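Local structure of possible marr-transcriptional regulator (Streptomyces coelicolor, 4B8X) at the interface of chains A and B. The protein is a MarR family winged-helix transcriptional regulator that probably binds DNA, although its physiological role is unknown. Coordinates in Å, arbitrary orientation; residue numbers count along the deposited sequence, not the author numbering. Chains: chain A/B, Possible marr-transcriptional regulator.

Contacts 1 and 2 lie about 11 Å apart, measured between the centres of their C-alpha atoms. Both use helix 5-28 of chain A. Neighbouring positions, 11 to 15, are divided between them: A:Ile13 and A:Met14 face helix 5-28 of chain B in contact 1, while A:Thr11, A:Ser12 and A:Arg15 face helix 129-140 of chain B in contact 2. Contact 1 is mainly apolar packing, and contact 2 adds a shared water and an arginine. The interface is two-fold symmetric, so each contact occurs twice. MarR proteins are typically dimers joined through their terminal helices, and this pairing fits that pattern.

Contact 1: the interface of chains A and B. Residues chain A 13-14, 134, 137; chain B 13, 16-17, 20.
The N-terminal helices 5-28 of the two chains pack together here, with helix 129-140 of chain A alongside, in the helical dimerisation region typical of MarR proteins. A:Ile13 sends its two branches to different places. The methyl CG2 is anti to the backbone N and lies against the backbone of B:Gln17, 3.7 Å from its CA. The other branch (chi1 -72°) carries CD1 to the methyl CD1 of B:Leu20 at 3.7 Å. These two side chains cross at about a right angle. The small B:Ala16 lets several groups approach. Its CB receives the methyl CD2 of A:Leu137 at 3.8 Å, with CG2 of A:Ile13 and CD2 of A:Leu134 a little farther away. A:Leu137 also leans on B:Leu20, through methyl-to-methyl contact between A:Leu137 CD1 and B:Leu20 CD2. A:Leu134 uses its other methyl, CD1, to cover the backbone of B:Ile13, 3.9 Å from its CA. Most of these touching atoms are aliphatic, so close packing probably carries much of this patch. A:Ile13 loses 47 Å² of surface to chain B, and B:Ala16 loses 42 Å². At the opposite edge, A:Met14 crosses the side chain of B:Gln17. CG of B:Gln17 stands opposite the backbone N (chi1 -175°), which brings it to the thioether. The bend at chi2 (-92°) turns the amide so that NE2 also lies near the sulfur. The sulfur SD of A:Met14 rests 3.8 Å from CG of B:Gln17.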
# COMPACT_ATOMS: atom_id res chain seq x y z
N ILE A 13 8.92 3.46 0.90
CA ILE A 13 8.05 2.74 -0.02
C ILE A 13 6.59 2.80 0.47
O ILE A 13 5.68 3.02 -0.34
CB ILE A 13 8.55 1.28 -0.17
CG1 ILE A 13 9.85 1.25 -0.99
CG2 ILE A 13 7.47 0.44 -0.82
CD1 ILE A 13 10.64 -0.03 -0.85
N MET A 14 6.37 2.58 1.76
CA MET A 14 5.02 2.60 2.35
C MET A 14 4.39 3.98 2.13
O MET A 14 3.23 4.09 1.73
CB MET A 14 5.06 2.27 3.87
CG MET A 14 5.45 0.85 4.24
SD MET A 14 4.25 -0.40 3.72
CE MET A 14 5.22 -1.90 3.83
N LEU A 134 13.69 -0.79 -7.80
CA LEU A 134 12.77 -1.73 -7.19
C LEU A 134 12.67 -3.04 -7.97
O LEU A 134 12.03 -4.00 -7.51
CB LEU A 134 11.39 -1.09 -7.05
CG LEU A 134 11.33 0.14 -6.13
CD1 LEU A 134 9.95 0.77 -6.18
CD2 LEU A 134 11.75 -0.23 -4.71
N LEU A 137 13.80 -6.56 -6.25
CA LEU A 137 12.80 -7.02 -5.31
C LEU A 137 11.64 -7.74 -6.01
O LEU A 137 11.14 -8.79 -5.56
CB LEU A 137 12.29 -5.81 -4.48
CG LEU A 137 11.37 -6.12 -3.31
CD1 LEU A 137 12.15 -6.72 -2.14
CD2 LEU A 137 10.67 -4.86 -2.85
N ILE B 13 6.31 0.85 -7.34
CA ILE B 13 6.09 1.25 -5.95
C ILE B 13 4.97 0.41 -5.34
O ILE B 13 5.09 -0.05 -4.20
CB ILE B 13 5.78 2.76 -5.86
CG1 ILE B 13 7.04 3.57 -6.17
CG2 ILE B 13 5.17 3.12 -4.50
CD1 ILE B 13 6.76 5.01 -6.49
N ALA B 16 6.27 -3.14 -4.78
CA ALA B 16 7.20 -3.19 -3.66
C ALA B 16 6.47 -3.10 -2.33
O ALA B 16 6.82 -3.80 -1.39
CB ALA B 16 8.25 -2.09 -3.79
N GLN B 17 5.48 -2.23 -2.25
CA GLN B 17 4.72 -2.10 -1.01
C GLN B 17 3.97 -3.41 -0.69
O GLN B 17 3.98 -3.85 0.47
CB GLN B 17 3.76 -0.93 -1.13
CG GLN B 17 3.02 -0.65 0.16
CD GLN B 17 1.67 -1.34 0.31
OE1 GLN B 17 1.19 -2.01 -0.57
NE2 GLN B 17 1.02 -1.10 1.45
N LEU B 20 6.67 -6.12 0.47
CA LEU B 20 7.22 -5.87 1.80
C LEU B 20 6.13 -5.96 2.86
O LEU B 20 6.38 -6.49 3.92
CB LEU B 20 7.91 -4.51 1.84
CG LEU B 20 9.16 -4.41 0.96
CD1 LEU B 20 9.73 -3.02 1.13
CD2 LEU B 20 10.20 -5.46 1.28

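Contact 2: the interface of chains A and B. Residues chain A 11-12, 15; chain B 61, 131, 138.
B:Arg138 reaches from helix 129-140 of chain B across one side of helix 5-28 of chain A, where it meets A:Thr11, A:Ser12 and A:Arg15. This is the more closely packed part. The side chain of B:Arg138 is extended through chi2 and then bends at chi3 (64°), which turns the guanidinium along the partner helix. The NE end lies beside A:Arg15, 3.7 Å from the methylene CB. The methylene CD of B:Arg138 also touches this CB, at 3.9 Å. Farther along, NH2 lies 3.8 Å from the methyl CG2 of A:Thr11. The other terminal nitrogen, NH1, points towards A:Ser12. NH1 and the hydroxyl OG of A:Ser12 are 3.5 Å apart and are linked through a water. The water is 2.8 Å from OG of A:Ser12 and 2.9 Å from the backbone O of B:Phe131. It also accepts from NH1 of B:Arg138, at 3.2 Å and 153° at the hydrogen. It thus ties both chains together. The ring of B:Phe131 flanks the hydroxyl, with CD1 3.5 Å from OG of A:Ser12.

The packing is looser beyond A:Arg15. Its chain bends at chi2 and chi3 and carries its guanidinium away from that of B:Arg138, with the two planes 85° apart. Their like charges may favour this separation. B:Leu61 only borders this side, with its backbone O towards CD of A:Arg15, and loses little surface to chain A. In the fold, B:Leu61 ends helix 54-61, so this side of the contact brings helix 5-28 of one chain near the winged-helix region of the other.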
# COMPACT_ATOMS: atom_id res chain seq x y z
N THR A 11 9.90 2.52 5.05
CA THR A 11 9.06 3.68 5.32
C THR A 11 8.82 4.48 4.05
O THR A 11 7.72 4.95 3.76
CB THR A 11 9.65 4.56 6.44
OG1 THR A 11 9.75 3.78 7.63
CG2 THR A 11 8.78 5.80 6.68
N SER A 12 9.89 4.68 3.29
CA SER A 12 9.78 5.43 2.07
C SER A 12 8.81 4.78 1.07
O SER A 12 8.01 5.49 0.45
CB SER A 12 11.15 5.57 1.39
OG SER A 12 12.08 6.26 2.18
N ARG A 15 5.16 5.02 2.42
CA ARG A 15 4.65 6.39 2.27
C ARG A 15 4.39 6.71 0.81
O ARG A 15 3.37 7.29 0.51
CB ARG A 15 5.58 7.43 2.92
CG ARG A 15 5.50 7.46 4.44
CD ARG A 15 4.15 7.92 4.93
NE ARG A 15 3.88 9.27 4.46
CZ ARG A 15 2.73 9.70 3.95
NH1 ARG A 15 1.68 8.90 3.83
NH2 ARG A 15 2.63 10.96 3.54
N LEU B 61 2.16 9.99 11.95
CA LEU B 61 2.17 8.82 11.05
C LEU B 61 1.68 9.16 9.63
O LEU B 61 1.78 8.33 8.72
CB LEU B 61 1.29 7.69 11.61
CG LEU B 61 1.64 7.13 12.99
CD1 LEU B 61 0.56 6.17 13.47
CD2 LEU B 61 2.99 6.44 12.91
N PHE B 131 15.46 5.40 -0.34
CA PHE B 131 15.17 6.56 0.48
C PHE B 131 15.37 7.86 -0.29
O PHE B 131 14.50 8.75 -0.29
CB PHE B 131 16.05 6.52 1.76
CG PHE B 131 15.93 7.76 2.59
CD1 PHE B 131 14.84 7.94 3.44
CD2 PHE B 131 16.88 8.77 2.47
CE1 PHE B 131 14.71 9.10 4.15
CE2 PHE B 131 16.73 9.93 3.17
CZ PHE B 131 15.65 10.08 4.01
N ARG B 138 7.76 12.56 -0.78
CA ARG B 138 7.39 12.69 0.62
C ARG B 138 7.47 14.15 1.14
O ARG B 138 6.64 14.58 1.94
CB ARG B 138 8.25 11.76 1.45
CG ARG B 138 7.95 10.29 1.18
CD ARG B 138 8.84 9.39 2.00
NE ARG B 138 8.56 9.59 3.42
CZ ARG B 138 9.38 9.24 4.39
NH1 ARG B 138 10.56 8.71 4.09
NH2 ARG B 138 9.03 9.44 5.64
O HOH W 1 12.18 8.89 1.36